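Local coordinates for protein alanine glyoxylate transaminase (Thermococcus litoralis, PDB 2ZC0) that probably transfers the amino group of alanine to glyoxylate with pyridoxal 5'-phosphate as its cofactor, and works as a homodimer, at residues Glu82-Phe87 against Glu99-Thr104; Ala110-Gly115 against Gln273-Cys278; Ala144-Val149 against Phe368-Ser373; Gly148-Asn153 against Val158-Glu163; Asn321-Ala326 against Lys399-Lys404. All blocks are in the same frame, centred on the assembly; numbering follows the deposited sequence.

Contact 1 (Glu82-Phe87 against Glu99-Thr104)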
# COMPACT_ATOMS: atom_id res chain seq x y z
N GLU A 82 13.84 3.64 -33.52
CA GLU A 82 13.79 4.53 -34.67
C GLU A 82 12.88 3.96 -35.76
O GLU A 82 12.04 4.67 -36.31
CB GLU A 82 15.20 4.77 -35.23
CG GLU A 82 16.06 5.63 -34.31
CD GLU A 82 17.54 5.64 -34.69
OE1 GLU A 82 18.30 6.42 -34.09
OE2 GLU A 82 17.93 4.87 -35.59
N GLU A 83 13.01 2.67 -36.05
CA GLU A 83 12.16 2.05 -37.06
C GLU A 83 10.68 2.09 -36.68
O GLU A 83 9.83 2.33 -37.53
CB GLU A 83 12.60 0.61 -37.33
CG GLU A 83 13.78 0.51 -38.29
CD GLU A 83 13.42 0.98 -39.69
OE1 GLU A 83 14.31 1.56 -40.37
OE2 GLU A 83 12.26 0.77 -40.13
N LEU A 84 10.38 1.87 -35.40
CA LEU A 84 9.01 1.90 -34.91
C LEU A 84 8.43 3.30 -35.03
O LEU A 84 7.24 3.48 -35.31
CB LEU A 84 8.93 1.45 -33.46
CG LEU A 84 9.02 -0.06 -33.26
CD1 LEU A 84 9.13 -0.39 -31.78
CD2 LEU A 84 7.78 -0.70 -33.88
N ALA A 85 9.28 4.29 -34.79
CA ALA A 85 8.85 5.67 -34.88
C ALA A 85 8.42 5.98 -36.32
O ALA A 85 7.40 6.63 -36.53
CB ALA A 85 9.97 6.59 -34.45
N ALA A 86 9.20 5.51 -37.29
CA ALA A 86 8.91 5.72 -38.70
C ALA A 86 7.71 4.89 -39.10
O ALA A 86 6.86 5.32 -39.87
CB ALA A 86 10.12 5.33 -39.55
N PHE A 87 7.67 3.67 -38.58
CA PHE A 87 6.58 2.76 -38.85
C PHE A 87 5.27 3.33 -38.34
O PHE A 87 4.23 3.18 -38.99
CB PHE A 87 6.85 1.40 -38.20
CG PHE A 87 5.67 0.48 -38.20
CD1 PHE A 87 4.90 0.31 -37.06
CD2 PHE A 87 5.33 -0.24 -39.35
CE1 PHE A 87 3.81 -0.56 -37.05
CE2 PHE A 87 4.24 -1.11 -39.35
CZ PHE A 87 3.48 -1.28 -38.20
N GLU A 99 12.86 8.45 -28.77
CA GLU A 99 13.22 8.55 -27.36
C GLU A 99 12.03 8.31 -26.43
O GLU A 99 12.22 7.96 -25.27
CB GLU A 99 13.82 9.93 -27.07
CG GLU A 99 15.10 10.24 -27.84
CD GLU A 99 16.15 9.14 -27.69
OE1 GLU A 99 16.72 8.73 -28.73
OE2 GLU A 99 16.38 8.68 -26.55
N ASN A 100 10.82 8.49 -26.94
CA ASN A 100 9.62 8.30 -26.13
C ASN A 100 9.00 6.92 -26.33
O ASN A 100 7.84 6.68 -25.97
CB ASN A 100 8.60 9.39 -26.45
CG ASN A 100 9.05 10.77 -26.00
OD1 ASN A 100 8.70 11.24 -24.93
ND2 ASN A 100 9.84 11.43 -26.83
N ILE A 101 9.78 6.00 -26.89
CA ILE A 101 9.30 4.65 -27.13
C ILE A 101 10.06 3.70 -26.22
O ILE A 101 11.28 3.72 -26.19
CB ILE A 101 9.49 4.23 -28.61
CG1 ILE A 101 8.52 5.01 -29.51
CG2 ILE A 101 9.28 2.73 -28.76
CD1 ILE A 101 8.63 4.65 -31.00
N VAL A 102 9.32 2.90 -25.46
CA VAL A 102 9.91 1.93 -24.55
C VAL A 102 9.42 0.54 -24.97
O VAL A 102 8.21 0.27 -24.91
CB VAL A 102 9.48 2.18 -23.07
CG1 VAL A 102 10.17 1.18 -22.14
CG2 VAL A 102 9.82 3.60 -22.66
N ILE A 103 10.35 -0.30 -25.42
CA ILE A 103 10.08 -1.67 -25.87
C ILE A 103 9.87 -2.54 -24.64
O ILE A 103 10.80 -2.78 -23.86
CB ILE A 103 11.25 -2.28 -26.67
CG1 ILE A 103 11.62 -1.37 -27.85
CG2 ILE A 103 10.87 -3.67 -27.19
CD1 ILE A 103 10.46 -0.95 -28.68
N THR A 104 8.65 -3.03 -24.52
CA THR A 104 8.23 -3.85 -23.39
C THR A 104 7.92 -5.28 -23.83
O THR A 104 7.96 -5.60 -25.02
CB THR A 104 6.96 -3.24 -22.76
OG1 THR A 104 5.94 -3.12 -23.77
CG2 THR A 104 7.25 -1.85 -22.22
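Leu84 and Ala85 of helix 78-91 pack on Ile101 and Ile103 in a buried, wholly aliphatic helix-on-strand contact on strand 101-104, an outermost strand, within this chain, of the large mixed sheet. The local axes run 9.7 Å apart at their closest, and the N-to-C directions make an angle of 110°, so the helix crosses the strand rather than following it. Ile101 holds an extended chain, with CG1 anti to its carbonyl carbon (chi1 -70°) and CD1 anti to CA, and this carries CD1 to the helix backbone. There CD1 lies 3.9 Å from the N of Ala85, 4.0 Å from Leu84 CB and 4.2 Å from Ala85 CB. Ile103 starts off to one side, but its folded chain (chi2 -50°) brings CD1 within 3.4 Å of Leu84 CD1, a tight methyl-to-methyl touch. Trp257 of the adjacent antiparallel strand touches both Leu84 and Ile101, and Pro98 lies against Ala85, closing the cluster around them. No hydrogen bond passes between the two segments. The helix is therefore probably held here by close packing and the burial of aliphatic surface, while the strand spends its backbone polar groups elsewhere, as in the bonding of Val102 with Ile258.

Contact 2 (Ala110-Gly115 against Gln273-Cys278)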
# COMPACT_ATOMS: atom_id res chain seq x y z
N ALA A 110 3.74 -3.56 -21.16
CA ALA A 110 3.57 -2.11 -21.25
C ALA A 110 2.49 -1.66 -20.27
O ALA A 110 2.66 -0.69 -19.54
CB ALA A 110 3.19 -1.71 -22.67
N LEU A 111 1.37 -2.37 -20.27
CA LEU A 111 0.25 -2.03 -19.39
C LEU A 111 0.58 -2.27 -17.91
O LEU A 111 0.10 -1.55 -17.04
CB LEU A 111 -0.99 -2.84 -19.80
CG LEU A 111 -2.13 -2.28 -20.68
CD1 LEU A 111 -1.90 -0.83 -21.05
CD2 LEU A 111 -2.27 -3.15 -21.92
N ASP A 112 1.39 -3.29 -17.62
CA ASP A 112 1.79 -3.59 -16.24
C ASP A 112 2.79 -2.52 -15.76
O ASP A 112 2.68 -2.00 -14.65
CB ASP A 112 2.41 -4.99 -16.18
CG ASP A 112 2.99 -5.33 -14.81
OD1 ASP A 112 4.23 -5.20 -14.66
OD2 ASP A 112 2.23 -5.69 -13.90
N LEU A 113 3.74 -2.18 -16.62
CA LEU A 113 4.72 -1.15 -16.29
C LEU A 113 3.99 0.17 -15.98
O LEU A 113 4.29 0.83 -14.99
CB LEU A 113 5.72 -0.99 -17.44
CG LEU A 113 7.10 -1.64 -17.19
CD1 LEU A 113 6.94 -2.96 -16.50
CD2 LEU A 113 7.88 -1.79 -18.50
N LEU A 114 3.02 0.53 -16.82
CA LEU A 114 2.25 1.75 -16.60
C LEU A 114 1.42 1.71 -15.31
O LEU A 114 1.31 2.71 -14.60
CB LEU A 114 1.30 2.02 -17.79
CG LEU A 114 1.71 2.92 -18.98
CD1 LEU A 114 3.02 3.69 -18.69
CD2 LEU A 114 1.82 2.08 -20.21
N GLY A 115 0.80 0.57 -15.02
CA GLY A 115 -0.01 0.49 -13.83
C GLY A 115 0.81 0.67 -12.57
O GLY A 115 0.38 1.29 -11.60
N GLN A 273 14.52 -2.01 -15.86
CA GLN A 273 15.58 -3.02 -15.85
C GLN A 273 15.38 -4.06 -14.73
O GLN A 273 15.54 -5.25 -14.96
CB GLN A 273 16.98 -2.36 -15.75
CG GLN A 273 18.15 -3.36 -15.94
CD GLN A 273 19.52 -2.70 -16.16
OE1 GLN A 273 19.93 -2.44 -17.30
NE2 GLN A 273 20.23 -2.44 -15.06
N PRO A 274 14.99 -3.63 -13.51
CA PRO A 274 14.77 -4.58 -12.41
C PRO A 274 13.49 -5.43 -12.51
O PRO A 274 13.24 -6.28 -11.64
CB PRO A 274 14.78 -3.70 -11.15
CG PRO A 274 15.55 -2.47 -11.57
CD PRO A 274 15.12 -2.25 -13.00
N ILE A 275 12.64 -5.22 -13.51
CA ILE A 275 11.48 -6.10 -13.59
C ILE A 275 11.56 -7.08 -14.77
O ILE A 275 11.21 -8.24 -14.60
CB ILE A 275 10.11 -5.35 -13.57
CG1 ILE A 275 9.32 -5.68 -14.82
CG2 ILE A 275 10.30 -3.87 -13.37
CD1 ILE A 275 7.87 -5.40 -14.66
N ASP A 276 12.01 -6.64 -15.95
CA ASP A 276 12.17 -7.58 -17.07
C ASP A 276 13.59 -7.52 -17.66
O ASP A 276 13.98 -8.39 -18.42
CB ASP A 276 11.15 -7.34 -18.20
CG ASP A 276 11.36 -6.03 -18.95
OD1 ASP A 276 12.51 -5.61 -19.13
OD2 ASP A 276 10.36 -5.43 -19.39
N PHE A 277 14.36 -6.51 -17.24
CA PHE A 277 15.72 -6.25 -17.72
C PHE A 277 15.62 -5.67 -19.13
O PHE A 277 16.05 -4.54 -19.38
CB PHE A 277 16.63 -7.50 -17.74
CG PHE A 277 18.08 -7.18 -17.48
CD1 PHE A 277 18.65 -7.43 -16.23
CD2 PHE A 277 18.85 -6.54 -18.45
CE1 PHE A 277 19.96 -7.04 -15.95
CE2 PHE A 277 20.17 -6.15 -18.17
CZ PHE A 277 20.72 -6.40 -16.92
N CYS A 278 15.04 -6.43 -20.05
CA CYS A 278 14.82 -5.95 -21.41
C CYS A 278 13.99 -6.94 -22.19
O CYS A 278 13.87 -8.10 -21.80
CB CYS A 278 16.14 -5.70 -22.15
SG CYS A 278 17.07 -7.18 -22.56
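Asp112 meets Ile275 with one carboxylate oxygen and the second subunit with the other: OD2 forms a salt bridge with Arg116 of that subunit, while Asp112 OD1 rests 3.6 Å from Ile275 CD1. A first torsion of 174° puts CG opposite the residue's own backbone N and beside its carbonyl carbon, and the Asp112 and Ile275 side chains lie alongside one another, pointing opposite ways. Leu113, one residue on, crosses Ile275 obliquely; its CD1 faces Ile275 CG1 and CD1, though the exact spacing is uncertain in the model. Farther along the loop, Asp276 OD2 comes only to 4.5 Å from Leu113 CD2. The charge of Asp276 is met instead by Lys272, whose NZ makes a salt bridge with OD1. Both acidic side chains are buried, and each thus has a basic partner, one within the chain and one across the dimer. The loop also reaches a cofactor site, since Phe277 touches a bound PMP and stacks with Tyr71. Helix 106-118 is wedged between this loop, which links helices 262-272 and 281-292, and the sheet, where Ala110, Leu113 and Leu114 pack on Ile258 of strand 256-259 and Leu111 on Ala242 of strand 239-244.

Contact 3 (Ala144-Val149 against Phe368-Ser373)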
# COMPACT_ATOMS: atom_id res chain seq x y z
N ALA A 144 -6.12 -1.37 -7.95
CA ALA A 144 -7.06 -0.43 -8.55
C ALA A 144 -8.52 -0.87 -8.44
O ALA A 144 -8.81 -2.06 -8.31
CB ALA A 144 -6.71 -0.22 -10.04
N LYS A 145 -9.41 0.11 -8.52
CA LYS A 145 -10.85 -0.11 -8.47
C LYS A 145 -11.35 0.20 -9.88
O LYS A 145 -11.18 1.31 -10.38
CB LYS A 145 -11.50 0.85 -7.48
CG LYS A 145 -12.79 0.36 -6.86
CD LYS A 145 -13.87 0.08 -7.89
CE LYS A 145 -15.09 -0.57 -7.23
NZ LYS A 145 -16.12 -0.98 -8.21
N ILE A 146 -11.98 -0.77 -10.53
CA ILE A 146 -12.46 -0.56 -11.88
C ILE A 146 -13.92 -0.09 -12.02
O ILE A 146 -14.82 -0.65 -11.41
CB ILE A 146 -12.24 -1.84 -12.71
CG1 ILE A 146 -10.73 -2.02 -12.91
CG2 ILE A 146 -12.96 -1.76 -14.07
CD1 ILE A 146 -10.37 -3.33 -13.50
N GLU A 147 -14.12 0.98 -12.79
CA GLU A 147 -15.45 1.52 -13.07
C GLU A 147 -15.61 1.48 -14.59
O GLU A 147 -14.91 2.19 -15.31
CB GLU A 147 -15.58 2.98 -12.61
CG GLU A 147 -15.68 3.20 -11.11
CD GLU A 147 -16.90 2.55 -10.48
OE1 GLU A 147 -17.85 2.20 -11.21
OE2 GLU A 147 -16.89 2.39 -9.24
N GLY A 148 -16.51 0.63 -15.07
CA GLY A 148 -16.73 0.52 -16.50
C GLY A 148 -17.74 1.50 -17.05
O GLY A 148 -18.56 2.03 -16.31
N VAL A 149 -17.66 1.76 -18.36
CA VAL A 149 -18.57 2.66 -19.08
C VAL A 149 -19.05 1.87 -20.30
O VAL A 149 -18.25 1.42 -21.11
CB VAL A 149 -17.85 3.94 -19.59
CG1 VAL A 149 -18.81 4.78 -20.43
CG2 VAL A 149 -17.35 4.77 -18.42
N PHE A 368 -15.21 -10.54 -18.92
CA PHE A 368 -14.76 -9.27 -19.47
C PHE A 368 -15.56 -8.04 -19.03
O PHE A 368 -15.17 -6.92 -19.36
CB PHE A 368 -14.75 -9.32 -21.00
CG PHE A 368 -13.86 -10.38 -21.58
CD1 PHE A 368 -14.20 -11.72 -21.45
CD2 PHE A 368 -12.72 -10.03 -22.30
CE1 PHE A 368 -13.41 -12.71 -22.03
CE2 PHE A 368 -11.93 -11.01 -22.88
CZ PHE A 368 -12.27 -12.35 -22.75
N TYR A 369 -16.67 -8.24 -18.31
CA TYR A 369 -17.52 -7.12 -17.85
C TYR A 369 -17.14 -6.63 -16.45
O TYR A 369 -16.74 -7.42 -15.59
CB TYR A 369 -19.01 -7.53 -17.86
CG TYR A 369 -19.56 -7.73 -19.25
CD1 TYR A 369 -20.43 -6.79 -19.83
CD2 TYR A 369 -19.16 -8.81 -20.03
CE1 TYR A 369 -20.88 -6.93 -21.14
CE2 TYR A 369 -19.59 -8.96 -21.35
CZ TYR A 369 -20.45 -8.01 -21.89
OH TYR A 369 -20.85 -8.13 -23.20
N THR A 370 -17.30 -5.32 -16.24
CA THR A 370 -16.95 -4.66 -14.98
C THR A 370 -18.10 -4.63 -13.98
O THR A 370 -17.96 -4.12 -12.86
CB THR A 370 -16.44 -3.21 -15.25
OG1 THR A 370 -17.53 -2.37 -15.67
CG2 THR A 370 -15.39 -3.24 -16.35
N ASP A 371 -19.23 -5.18 -14.37
CA ASP A 371 -20.36 -5.22 -13.47
C ASP A 371 -21.08 -6.55 -13.65
O ASP A 371 -20.48 -7.53 -14.09
CB ASP A 371 -21.29 -4.01 -13.71
CG ASP A 371 -21.95 -3.99 -15.08
OD1 ASP A 371 -22.65 -2.99 -15.35
OD2 ASP A 371 -21.79 -4.93 -15.89
N GLU A 372 -22.36 -6.61 -13.29
CA GLU A 372 -23.08 -7.87 -13.41
C GLU A 372 -23.65 -8.18 -14.78
O GLU A 372 -24.43 -9.12 -14.93
CB GLU A 372 -24.19 -7.92 -12.35
CG GLU A 372 -23.94 -8.95 -11.26
CD GLU A 372 -22.46 -9.08 -10.88
OE1 GLU A 372 -21.72 -9.81 -11.57
OE2 GLU A 372 -22.05 -8.42 -9.90
N SER A 373 -23.26 -7.40 -15.78
CA SER A 373 -23.73 -7.60 -17.15
C SER A 373 -22.87 -8.62 -17.88
O SER A 373 -21.82 -9.03 -17.39
CB SER A 373 -23.70 -6.28 -17.92
OG SER A 373 -24.38 -5.26 -17.23
O HOH W 1 -18.26 -0.89 -13.62
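Strand 145-152, near one margin of the large mixed sheet, meets the loop before strand 377-381 through Gly148 and Thr370, with a water bridging the two backbones. The water accepts from Gly148 N at 2.7 Å, lies 2.6 Å from Thr370 OG1, and gives a weak bond to Thr370 O at 3.3 Å. A first torsion of 71° sets OG1 between the backbone N and carbonyl carbon of Thr370, facing the strand. There OG1 comes within 3.1 Å of Gly148 CA, a close approach that depends on the glycine having no side chain. The methyl branch turns to the apolar neighbour: Thr370 CG2 touches Ile146 CG2 at 3.6 Å, the side chains crossing at about a right angle. Replacing Thr370 by an alanine removes both branches and would probably leave the water less firmly held and a gap beside Ile146 CG2. The loop is braced by an Asx turn in which Asp371 OD2 takes Ser373 N at 2.9 Å (155°) and also Ser373 OG, both from the same face of the carboxylate. Ile146 also packs on Leu136 and Glu140 of helix 133-140, Glu140 a zinc ligand of this protein, while Asn129 of strand 124-129 bonds Thr370 N and Asp371 OD2.

Contact 4 (Gly148-Asn153 against Val158-Glu163)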
# COMPACT_ATOMS: atom_id res chain seq x y z
N GLY A 148 -16.51 0.63 -15.07
CA GLY A 148 -16.73 0.52 -16.50
C GLY A 148 -17.74 1.50 -17.05
O GLY A 148 -18.56 2.03 -16.31
N VAL A 149 -17.66 1.76 -18.36
CA VAL A 149 -18.57 2.66 -19.08
C VAL A 149 -19.05 1.87 -20.30
O VAL A 149 -18.25 1.42 -21.11
CB VAL A 149 -17.85 3.94 -19.59
CG1 VAL A 149 -18.81 4.78 -20.43
CG2 VAL A 149 -17.35 4.77 -18.42
N PRO A 150 -20.38 1.69 -20.45
CA PRO A 150 -20.98 0.95 -21.57
C PRO A 150 -20.49 1.37 -22.96
O PRO A 150 -20.13 2.52 -23.18
CB PRO A 150 -22.47 1.23 -21.41
CG PRO A 150 -22.63 1.40 -19.94
CD PRO A 150 -21.42 2.25 -19.57
N VAL A 151 -20.50 0.42 -23.89
CA VAL A 151 -20.09 0.70 -25.26
C VAL A 151 -21.17 0.20 -26.24
O VAL A 151 -22.02 -0.60 -25.87
CB VAL A 151 -18.77 -0.03 -25.62
CG1 VAL A 151 -17.73 0.18 -24.52
CG2 VAL A 151 -19.03 -1.51 -25.83
N ASP A 152 -21.11 0.68 -27.49
CA ASP A 152 -22.02 0.21 -28.54
C ASP A 152 -21.12 -0.02 -29.76
O ASP A 152 -19.90 0.01 -29.61
CB ASP A 152 -23.15 1.21 -28.83
CG ASP A 152 -22.65 2.59 -29.19
OD1 ASP A 152 -21.74 2.69 -30.01
OD2 ASP A 152 -23.20 3.57 -28.66
N ASN A 153 -21.68 -0.24 -30.95
CA ASN A 153 -20.84 -0.49 -32.13
C ASN A 153 -19.93 0.69 -32.49
O ASN A 153 -19.06 0.59 -33.35
CB ASN A 153 -21.70 -0.91 -33.33
CG ASN A 153 -22.03 -2.43 -33.32
OD1 ASN A 153 -21.26 -3.25 -33.84
ND2 ASN A 153 -23.16 -2.78 -32.71
N VAL A 158 -19.16 7.89 -24.77
CA VAL A 158 -18.52 9.06 -24.16
C VAL A 158 -19.47 9.91 -23.30
O VAL A 158 -19.05 10.50 -22.29
CB VAL A 158 -17.85 9.94 -25.24
CG1 VAL A 158 -17.10 11.09 -24.59
CG2 VAL A 158 -16.89 9.09 -26.08
N ASP A 159 -20.75 9.98 -23.67
CA ASP A 159 -21.68 10.77 -22.87
C ASP A 159 -21.86 10.10 -21.50
O ASP A 159 -21.95 10.78 -20.47
CB ASP A 159 -23.04 10.89 -23.57
CG ASP A 159 -23.64 9.54 -23.90
OD1 ASP A 159 -23.02 8.78 -24.67
OD2 ASP A 159 -24.74 9.25 -23.39
N LEU A 160 -21.91 8.78 -21.48
CA LEU A 160 -22.06 8.06 -20.23
C LEU A 160 -20.74 8.14 -19.45
O LEU A 160 -20.71 8.01 -18.23
CB LEU A 160 -22.46 6.60 -20.50
CG LEU A 160 -23.88 6.42 -21.05
CD1 LEU A 160 -24.13 4.96 -21.39
CD2 LEU A 160 -24.91 6.90 -20.03
N LEU A 161 -19.65 8.40 -20.17
CA LEU A 161 -18.34 8.54 -19.56
C LEU A 161 -18.34 9.74 -18.60
O LEU A 161 -17.93 9.61 -17.44
CB LEU A 161 -17.27 8.76 -20.64
CG LEU A 161 -15.81 8.38 -20.39
CD1 LEU A 161 -14.93 9.27 -21.25
CD2 LEU A 161 -15.43 8.53 -18.91
N GLU A 162 -18.81 10.89 -19.09
CA GLU A 162 -18.83 12.11 -18.28
C GLU A 162 -19.79 12.02 -17.10
O GLU A 162 -19.56 12.65 -16.06
CB GLU A 162 -19.21 13.34 -19.13
CG GLU A 162 -19.22 14.62 -18.30
CD GLU A 162 -19.27 15.88 -19.13
OE1 GLU A 162 -18.95 16.96 -18.58
OE2 GLU A 162 -19.63 15.81 -20.33
N GLU A 163 -20.86 11.26 -17.27
CA GLU A 163 -21.83 11.09 -16.20
C GLU A 163 -21.18 10.22 -15.14
O GLU A 163 -21.36 10.45 -13.95
CB GLU A 163 -23.11 10.42 -16.70
CG GLU A 163 -24.18 10.30 -15.61
CD GLU A 163 -24.44 11.63 -14.90
OE1 GLU A 163 -24.75 12.63 -15.59
OE2 GLU A 163 -24.34 11.67 -13.65
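Pro150 turns its ring to Leu160, and the flat peptide linking Leu160 to Leu161 turns one face to Val149. Val149 CG1 stands over that peptide, 4.0 Å from Leu160 C and 3.7 Å from Leu161 N. On the proline, CB and CG lie equally far from Leu160 CD1, at 4.1 Å, so the leucine methyl sits across the CB-CG side of the ring, the two side chains meeting at about a right angle. Val149 has CG1 anti to its backbone N (chi1 175°), which aims this methyl at the helix backbone; its other branch, CG2, reaches Leu161 CD2 at 4.3 Å. CG1 also touches Leu160 CB, at 4.1 Å. Strand and helix run almost antiparallel, their local axes at 167° and 7.5 Å apart, because the chain doubles back through the short strand 155-156 before entering helix 158-170. Met156 of that strand touches both Val149 and Leu161, and Ile126 of strand 124-129 does the same from the sheet, while Leu200 of helix 194-207 packs on Leu161. Across the two segments the contact is purely apolar: the helix lies on the sheet by apolar packing of methyls, the proline ring and the helix backbone. Asp152 OD2 and Asp159 OD1 stand 6.6 Å apart. These like charges pair elsewhere, with Arg196 and Arg157 respectively, and are probably well offset.

Contact 5 (Asn321-Ala326 against Lys399-Lys404)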
# COMPACT_ATOMS: atom_id res chain seq x y z
N ASN A 321 -25.99 -16.52 -41.54
CA ASN A 321 -26.64 -17.59 -42.27
C ASN A 321 -27.26 -18.66 -41.36
O ASN A 321 -28.34 -19.17 -41.65
CB ASN A 321 -25.63 -18.25 -43.22
CG ASN A 321 -26.20 -19.47 -43.92
OD1 ASN A 321 -27.41 -19.70 -43.92
ND2 ASN A 321 -25.32 -20.27 -44.53
N HIS A 322 -26.59 -18.98 -40.26
CA HIS A 322 -27.08 -20.00 -39.34
C HIS A 322 -27.70 -19.47 -38.04
O HIS A 322 -28.43 -20.20 -37.37
CB HIS A 322 -25.97 -21.01 -39.03
CG HIS A 322 -25.39 -21.65 -40.26
ND1 HIS A 322 -25.15 -23.01 -40.34
CD2 HIS A 322 -25.02 -21.13 -41.44
CE1 HIS A 322 -24.64 -23.29 -41.53
NE2 HIS A 322 -24.55 -22.17 -42.22
N LEU A 323 -27.39 -18.23 -37.68
CA LEU A 323 -27.97 -17.62 -36.47
C LEU A 323 -28.51 -16.21 -36.77
O LEU A 323 -28.22 -15.27 -36.05
CB LEU A 323 -26.95 -17.51 -35.34
CG LEU A 323 -26.53 -18.74 -34.52
CD1 LEU A 323 -27.75 -19.61 -34.20
CD2 LEU A 323 -25.50 -19.52 -35.30
N PRO A 324 -29.32 -16.07 -37.84
CA PRO A 324 -29.88 -14.77 -38.22
C PRO A 324 -30.73 -14.05 -37.18
O PRO A 324 -30.96 -12.84 -37.29
CB PRO A 324 -30.68 -15.09 -39.48
CG PRO A 324 -31.11 -16.50 -39.25
CD PRO A 324 -29.85 -17.13 -38.71
N ASN A 325 -31.20 -14.78 -36.17
CA ASN A 325 -32.03 -14.16 -35.14
C ASN A 325 -31.24 -13.79 -33.88
O ASN A 325 -31.82 -13.29 -32.91
CB ASN A 325 -33.20 -15.07 -34.75
CG ASN A 325 -34.12 -15.36 -35.93
OD1 ASN A 325 -34.42 -14.49 -36.74
ND2 ASN A 325 -34.59 -16.60 -36.01
N ALA A 326 -29.94 -14.05 -33.88
CA ALA A 326 -29.11 -13.73 -32.71
C ALA A 326 -28.34 -12.43 -32.94
O ALA A 326 -27.95 -12.14 -34.08
CB ALA A 326 -28.14 -14.87 -32.44
N LYS A 399 -25.84 -25.46 -33.65
CA LYS A 399 -26.50 -26.71 -33.28
C LYS A 399 -26.85 -26.72 -31.78
O LYS A 399 -28.00 -26.98 -31.41
CB LYS A 399 -25.58 -27.90 -33.61
CG LYS A 399 -26.13 -29.27 -33.23
CD LYS A 399 -25.06 -30.36 -33.35
CE LYS A 399 -25.60 -31.72 -32.89
NZ LYS A 399 -24.54 -32.77 -32.87
N LEU A 400 -25.88 -26.42 -30.93
CA LEU A 400 -26.12 -26.40 -29.49
C LEU A 400 -27.01 -25.21 -29.12
O LEU A 400 -27.79 -25.28 -28.17
CB LEU A 400 -24.80 -26.29 -28.73
CG LEU A 400 -24.67 -27.13 -27.46
CD1 LEU A 400 -23.51 -26.57 -26.64
CD2 LEU A 400 -25.95 -27.12 -26.64
N TYR A 401 -26.88 -24.13 -29.89
CA TYR A 401 -27.67 -22.92 -29.65
C TYR A 401 -29.15 -23.24 -29.70
O TYR A 401 -29.88 -23.03 -28.73
CB TYR A 401 -27.36 -21.87 -30.73
CG TYR A 401 -28.03 -20.53 -30.49
CD1 TYR A 401 -27.44 -19.56 -29.68
CD2 TYR A 401 -29.26 -20.24 -31.08
CE1 TYR A 401 -28.06 -18.33 -29.46
CE2 TYR A 401 -29.89 -19.01 -30.86
CZ TYR A 401 -29.29 -18.06 -30.05
OH TYR A 401 -29.91 -16.85 -29.85
N LYS A 402 -29.60 -23.76 -30.84
CA LYS A 402 -31.00 -24.10 -30.99
C LYS A 402 -31.38 -25.38 -30.25
O LYS A 402 -32.56 -25.63 -30.00
CB LYS A 402 -31.38 -24.20 -32.48
CG LYS A 402 -31.74 -22.85 -33.11
CD LYS A 402 -32.67 -22.04 -32.18
CE LYS A 402 -33.35 -20.86 -32.88
NZ LYS A 402 -34.46 -21.29 -33.79
N GLU A 403 -30.39 -26.18 -29.87
CA GLU A 403 -30.69 -27.39 -29.12
C GLU A 403 -31.12 -26.94 -27.72
O GLU A 403 -31.93 -27.60 -27.07
CB GLU A 403 -29.47 -28.30 -29.00
CG GLU A 403 -29.83 -29.65 -28.39
CD GLU A 403 -28.71 -30.25 -27.57
OE1 GLU A 403 -27.63 -30.54 -28.14
OE2 GLU A 403 -28.90 -30.43 -26.34
N LYS A 404 -30.59 -25.80 -27.28
CA LYS A 404 -30.92 -25.25 -25.96
C LYS A 404 -32.04 -24.21 -26.02
O LYS A 404 -32.88 -24.16 -25.12
CB LYS A 404 -29.69 -24.59 -25.32
CG LYS A 404 -28.60 -25.54 -24.88
CD LYS A 404 -28.26 -25.36 -23.40
CE LYS A 404 -29.28 -26.05 -22.50
NZ LYS A 404 -30.67 -25.55 -22.67
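Tyr401 swings its ring away from its own backbone N (chi1 -175°), while Leu323 holds CG opposite the carbonyl carbon (chi1 -75°), and the two side chains meet between the C-terminal helix 389-404 and the type I beta turn that follows helix 295-322. The turn runs from Leu323 to Ala326 and is closed by Ala326 N bonding Leu323 O at 3.0 Å, which places both residues' side chains toward the tyrosine. Leu323 CD1 lies against the near half of the ring, 3.5 Å from Tyr401 CD2 and 3.8 Å from Tyr401 CG. Phe339 of strand 336-340 packs on Leu323 and Ala326 and meets the tyrosine ring as well, and Phe405 adds an edge-to-face pair with Tyr401. A serine in place of Tyr401 would probably open a gap beneath the turn and leave Leu323, Ala326 and Phe339 without their common partner. At the far end of the ring, Ala326 CB touches the phenol oxygen, 3.7 Å from Tyr401 OH.

Contacts 1, 2 and 5 are buried, whereas 3 and 4 are only partly so. Contacts 1 and 2 adjoin: Thr104, which ends the strand of contact 1, packs on Ala110 and Leu113 of the helix in contact 2. Contacts 3 and 4 use the same strand, 145-152, near the opposite edge of the sheet from strand 101-104, with Gly148 meeting the loop and Val149 facing the helix. Chemistry follows place. Helix-on-strand packing in contacts 1 and 4 is aliphatic, and contact 5, about 46 Å from contact 1 between centres, is apolar around one aromatic ring. Contact 2 places buried carboxylates beside Ile275, one paired within the chain and one with the second subunit, and contact 3 relies on a bridging water.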